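Local structure of O-succinylhomoserine sulfhydrylase (Mycobacterium tuberculosis, 3NDN) at residues N358-A371 / L388-E400. The protein probably catalyses the pyridoxal 5'-phosphate-dependent formation of L-homocysteine from O-succinyl-L-homoserine and hydrogen sulfide, a step of methionine biosynthesis. Residues are numbered along the deposited sequence; the frame is centred on the assembly and turned at random.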
loop_
_atom_site.group_PDB
_atom_site.type_symbol
_atom_site.label_atom_id
_atom_site.label_comp_id
_atom_site.label_asym_id
_atom_site.label_seq_id
_atom_site.Cartn_x
_atom_site.Cartn_y
_atom_site.Cartn_z
ATOM N N ASN A 358 25.205 2.752 -4.757
ATOM C CA ASN A 358 25.361 4.011 -5.513
ATOM C C ASN A 358 24.328 5.138 -5.234
ATOM O O ASN A 358 24.408 6.228 -5.834
ATOM C CB ASN A 358 25.402 3.702 -7.010
ATOM C CG ASN A 358 25.940 4.860 -7.828
ATOM O OD1 ASN A 358 27.119 5.246 -7.702
ATOM N ND2 ASN A 358 25.088 5.430 -8.675
ATOM N N ASN A 359 23.402 4.903 -4.312
ATOM C CA ASN A 359 22.275 5.824 -4.078
ATOM C C ASN A 359 22.634 6.971 -3.091
ATOM O O ASN A 359 23.739 6.982 -2.527
ATOM C CB ASN A 359 21.040 5.017 -3.626
ATOM C CG ASN A 359 19.705 5.600 -4.141
ATOM O OD1 ASN A 359 19.629 6.769 -4.546
ATOM N ND2 ASN A 359 18.642 4.782 -4.105
ATOM N N LEU A 360 21.716 7.929 -2.931
ATOM C CA LEU A 360 21.871 9.118 -2.074
ATOM C C LEU A 360 20.590 9.452 -1.310
ATOM O O LEU A 360 19.494 9.081 -1.732
ATOM C CB LEU A 360 22.215 10.365 -2.927
ATOM C CG LEU A 360 23.493 10.412 -3.765
ATOM C CD1 LEU A 360 23.501 11.623 -4.723
ATOM C CD2 LEU A 360 24.703 10.455 -2.854
ATOM N N GLY A 361 20.735 10.203 -0.215
ATOM C CA GLY A 361 19.591 10.753 0.525
ATOM C C GLY A 361 18.779 9.757 1.338
ATOM O O GLY A 361 17.570 9.925 1.484
ATOM N N ASP A 362 19.436 8.717 1.851
ATOM C CA ASP A 362 18.774 7.658 2.646
ATOM C C ASP A 362 19.185 7.802 4.108
ATOM O O ASP A 362 20.281 8.309 4.414
ATOM C CB ASP A 362 19.193 6.279 2.092
ATOM C CG ASP A 362 18.304 5.099 2.577
ATOM O OD1 ASP A 362 17.670 5.144 3.662
ATOM O OD2 ASP A 362 18.276 4.071 1.848
ATOM N N ALA A 363 18.310 7.362 5.016
ATOM C CA ALA A 363 18.664 7.263 6.443
ATOM C C ALA A 363 19.782 6.227 6.701
ATOM O O ALA A 363 20.504 6.321 7.694
ATOM C CB ALA A 363 17.435 6.928 7.276
ATOM N N LYS A 364 19.906 5.239 5.811
ATOM C CA LYS A 364 21.028 4.282 5.843
ATOM C C LYS A 364 22.249 4.890 5.148
ATOM O O LYS A 364 22.146 5.355 4.002
ATOM C CB LYS A 364 20.617 2.968 5.143
ATOM C CG LYS A 364 19.561 2.126 5.900
ATOM C CD LYS A 364 19.048 0.950 5.051
ATOM C CE LYS A 364 18.097 0.009 5.818
ATOM N NZ LYS A 364 16.939 0.697 6.493
ATOM N N SER A 365 23.410 4.896 5.820
ATOM C CA SER A 365 24.633 5.406 5.196
ATOM C C SER A 365 25.164 4.435 4.136
ATOM O O SER A 365 25.079 3.224 4.312
ATOM C CB SER A 365 25.709 5.698 6.243
ATOM O OG SER A 365 25.329 6.783 7.079
ATOM N N LEU A 366 25.693 4.992 3.044
ATOM C CA LEU A 366 26.144 4.230 1.860
ATOM C C LEU A 366 27.514 4.723 1.320
ATOM O O LEU A 366 27.862 5.907 1.473
ATOM C CB LEU A 366 25.102 4.317 0.742
ATOM C CG LEU A 366 23.612 4.112 1.035
ATOM C CD1 LEU A 366 22.785 4.513 -0.150
ATOM C CD2 LEU A 366 23.310 2.660 1.418
ATOM N N VAL A 367 28.269 3.822 0.669
ATOM C CA VAL A 367 29.598 4.135 0.100
ATOM C C VAL A 367 29.734 3.629 -1.353
ATOM O O VAL A 367 29.251 2.544 -1.680
ATOM C CB VAL A 367 30.769 3.618 1.007
ATOM C CG1 VAL A 367 30.799 2.078 1.108
ATOM C CG2 VAL A 367 32.117 4.135 0.529
ATOM N N THR A 368 30.362 4.432 -2.212
ATOM C CA THR A 368 30.601 4.020 -3.607
ATOM C C THR A 368 31.981 4.458 -4.163
ATOM O O THR A 368 32.591 5.416 -3.666
ATOM C CB THR A 368 29.425 4.466 -4.532
ATOM O OG1 THR A 368 29.459 3.710 -5.743
ATOM C CG2 THR A 368 29.509 5.963 -4.868
ATOM N N HIS A 369 32.457 3.759 -5.207
ATOM C CA HIS A 369 33.706 4.098 -5.908
ATOM C C HIS A 369 33.346 4.669 -7.284
ATOM O O HIS A 369 33.029 3.901 -8.205
ATOM C CB HIS A 369 34.569 2.826 -6.068
ATOM C CG HIS A 369 35.885 3.045 -6.755
ATOM N ND1 HIS A 369 36.153 2.568 -8.022
ATOM C CD2 HIS A 369 37.023 3.651 -6.336
ATOM C CE1 HIS A 369 37.388 2.891 -8.362
ATOM N NE2 HIS A 369 37.939 3.541 -7.353
ATOM N N PRO A 370 33.385 6.009 -7.431
ATOM C CA PRO A 370 32.860 6.630 -8.655
ATOM C C PRO A 370 33.526 6.213 -9.970
ATOM O O PRO A 370 32.830 6.081 -10.973
ATOM C CB PRO A 370 33.046 8.127 -8.398
ATOM C CG PRO A 370 33.004 8.253 -6.887
ATOM C CD PRO A 370 33.714 7.020 -6.401
ATOM N N ALA A 371 34.843 5.991 -9.967
ATOM C CA ALA A 371 35.580 5.656 -11.199
ATOM C C ALA A 371 35.121 4.351 -11.874
ATOM O O ALA A 371 35.307 4.176 -13.083
ATOM C CB ALA A 371 37.104 5.639 -10.945
ATOM N N LEU A 388 39.245 13.078 -11.106
ATOM C CA LEU A 388 38.644 11.887 -10.505
ATOM C C LEU A 388 39.495 10.613 -10.677
ATOM O O LEU A 388 39.222 9.776 -11.554
ATOM C CB LEU A 388 37.211 11.689 -11.041
ATOM C CG LEU A 388 36.395 10.473 -10.598
ATOM C CD1 LEU A 388 36.127 10.511 -9.106
ATOM C CD2 LEU A 388 35.084 10.380 -11.386
ATOM N N GLY A 389 40.517 10.463 -9.832
ATOM C CA GLY A 389 41.404 9.289 -9.884
ATOM C C GLY A 389 40.798 8.005 -9.324
ATOM O O GLY A 389 39.707 8.024 -8.741
ATOM N N ASP A 390 41.517 6.892 -9.496
ATOM C CA ASP A 390 41.095 5.580 -8.992
ATOM C C ASP A 390 41.143 5.478 -7.457
ATOM O O ASP A 390 40.672 4.494 -6.888
ATOM C CB ASP A 390 41.935 4.451 -9.617
ATOM C CG ASP A 390 41.452 4.034 -11.020
ATOM O OD1 ASP A 390 40.228 4.079 -11.318
ATOM O OD2 ASP A 390 42.309 3.608 -11.822
ATOM N N GLY A 391 41.701 6.495 -6.802
ATOM C CA GLY A 391 41.762 6.557 -5.329
ATOM C C GLY A 391 40.632 7.320 -4.645
ATOM O O GLY A 391 40.641 7.506 -3.424
ATOM N N VAL A 392 39.631 7.727 -5.421
ATOM C CA VAL A 392 38.532 8.551 -4.895
ATOM C C VAL A 392 37.347 7.703 -4.389
ATOM O O VAL A 392 36.918 6.758 -5.063
ATOM C CB VAL A 392 38.063 9.585 -5.953
ATOM C CG1 VAL A 392 36.835 10.328 -5.481
ATOM C CG2 VAL A 392 39.191 10.571 -6.274
ATOM N N VAL A 393 36.857 8.050 -3.193
ATOM C CA VAL A 393 35.722 7.384 -2.500
ATOM C C VAL A 393 34.643 8.428 -2.115
ATOM O O VAL A 393 34.983 9.556 -1.738
ATOM C CB VAL A 393 36.225 6.604 -1.234
ATOM C CG1 VAL A 393 35.076 5.972 -0.453
ATOM C CG2 VAL A 393 37.234 5.520 -1.634
ATOM N N ARG A 394 33.357 8.068 -2.252
ATOM C CA ARG A 394 32.219 8.950 -1.890
ATOM C C ARG A 394 31.312 8.330 -0.804
ATOM O O ARG A 394 30.841 7.197 -0.970
ATOM C CB ARG A 394 31.357 9.246 -3.125
ATOM C CG ARG A 394 30.395 10.428 -2.939
ATOM C CD ARG A 394 29.335 10.507 -4.042
ATOM N NE ARG A 394 28.370 9.402 -3.990
ATOM C CZ ARG A 394 27.433 9.182 -4.914
ATOM N NH1 ARG A 394 27.334 9.977 -5.981
ATOM N NH2 ARG A 394 26.599 8.152 -4.786
ATOM N N ILE A 395 31.053 9.067 0.285
ATOM C CA ILE A 395 30.185 8.568 1.376
ATOM C C ILE A 395 28.895 9.409 1.527
ATOM O O ILE A 395 28.946 10.647 1.638
ATOM C CB ILE A 395 30.923 8.485 2.747
ATOM C CG1 ILE A 395 32.085 7.480 2.679
ATOM C CG2 ILE A 395 29.948 8.077 3.884
ATOM C CD1 ILE A 395 32.979 7.473 3.928
ATOM N N SER A 396 27.757 8.724 1.511
ATOM C CA SER A 396 26.435 9.344 1.717
ATOM C C SER A 396 26.014 9.163 3.175
ATOM O O SER A 396 25.847 8.035 3.641
ATOM C CB SER A 396 25.426 8.732 0.745
ATOM O OG SER A 396 24.119 9.279 0.879
ATOM N N VAL A 397 25.847 10.273 3.896
ATOM C CA VAL A 397 25.594 10.258 5.362
ATOM C C VAL A 397 24.110 10.237 5.758
ATOM O O VAL A 397 23.335 11.125 5.366
ATOM C CB VAL A 397 26.336 11.426 6.067
ATOM C CG1 VAL A 397 26.073 11.453 7.598
ATOM C CG2 VAL A 397 27.853 11.316 5.805
ATOM N N GLY A 398 23.739 9.220 6.545
ATOM C CA GLY A 398 22.371 9.006 7.007
ATOM C C GLY A 398 22.153 9.419 8.465
ATOM O O GLY A 398 22.629 10.470 8.903
ATOM N N LEU A 399 21.436 8.577 9.204
ATOM C CA LEU A 399 20.943 8.906 10.545
ATOM C C LEU A 399 21.514 8.055 11.682
ATOM O O LEU A 399 21.162 8.260 12.851
ATOM C CB LEU A 399 19.391 8.868 10.554
ATOM C CG LEU A 399 18.642 9.926 9.737
ATOM C CD1 LEU A 399 17.106 9.713 9.754
ATOM C CD2 LEU A 399 18.978 11.347 10.197
ATOM N N GLU A 400 22.409 7.118 11.371
ATOM C CA GLU A 400 23.084 6.348 12.430
ATOM C C GLU A 400 23.918 7.285 13.349
ATOM O O GLU A 400 24.241 8.423 12.965
ATOM C CB GLU A 400 23.962 5.223 11.851
ATOM C CG GLU A 400 23.281 4.321 10.817
ATOM C CD GLU A 400 23.498 4.779 9.369
ATOM O OE1 GLU A 400 23.610 5.989 9.113
ATOM O OE2 GLU A 400 23.526 3.922 8.469
HETATM O O HOH W 1 26.282 6.040 -2.532
HETATM O O HOH W 2 22.828 11.800 1.193
HETATM O O HOH W 3 22.438 7.717 2.498
HETATM O O HOH W 4 21.160 11.142 3.798
HETATM O O HOH W 5 36.813 6.721 -7.877
#
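With CG trans to the main-chain nitrogen (chi1 -165°) and a bend at chi3 (68°), the side chain of Arg-394 runs alongside Thr-368 and lays its guanidinium between two methyl groups. Thr-368 CG2 covers one face and Leu-360 CD2 the other, 3.6 Å from CZ of Arg-394. At the guanidinium edge, NH2 makes a weak, bent bond to the carbonyl oxygen of Asn-358 and reaches Asn-359 O through a water, while NH1 hydrogen-bonds to Asn-177 OD1. The two methyl groups fix the tilt of the guanidinium, while the bonds along its rim limit its rotation within the plane.

Arg-394 and Thr-368 project from the same face of the sheet, in which strands 366-368 and 392-396 pair antiparallel, with two backbone bonds each at Leu-366/Ser-396 and Thr-368/Arg-394. On the other face, Val-367 CG2 meets Val-393 CG1 at 3.6 Å.

Past one strand end, the bend of Glu-400 at chi2 (93°) turns its carboxylate back onto Ser-365: OE2 accepts the N-H of Ser-365 (N to OE2 2.8 Å) in a straight bond on its syn lone pair, and OE1 accepts from Ser-365 OG, which itself accepts from Gly-398 N. Arg-33 of a second subunit forms a salt bridge with OE2. Beyond the other end, His-369 NE2 donates to Asp-390 O at 2.9 Å; the acceptor lies near the imidazole plane, and ND1 bonds Thr-372 OG1, so both ring nitrogens are engaged.

The pair forms neighbouring inner strands of the smaller, C-terminal-domain sheet, as in other trans-sulfuration enzymes of the pyridoxal-phosphate aminotransferase fold.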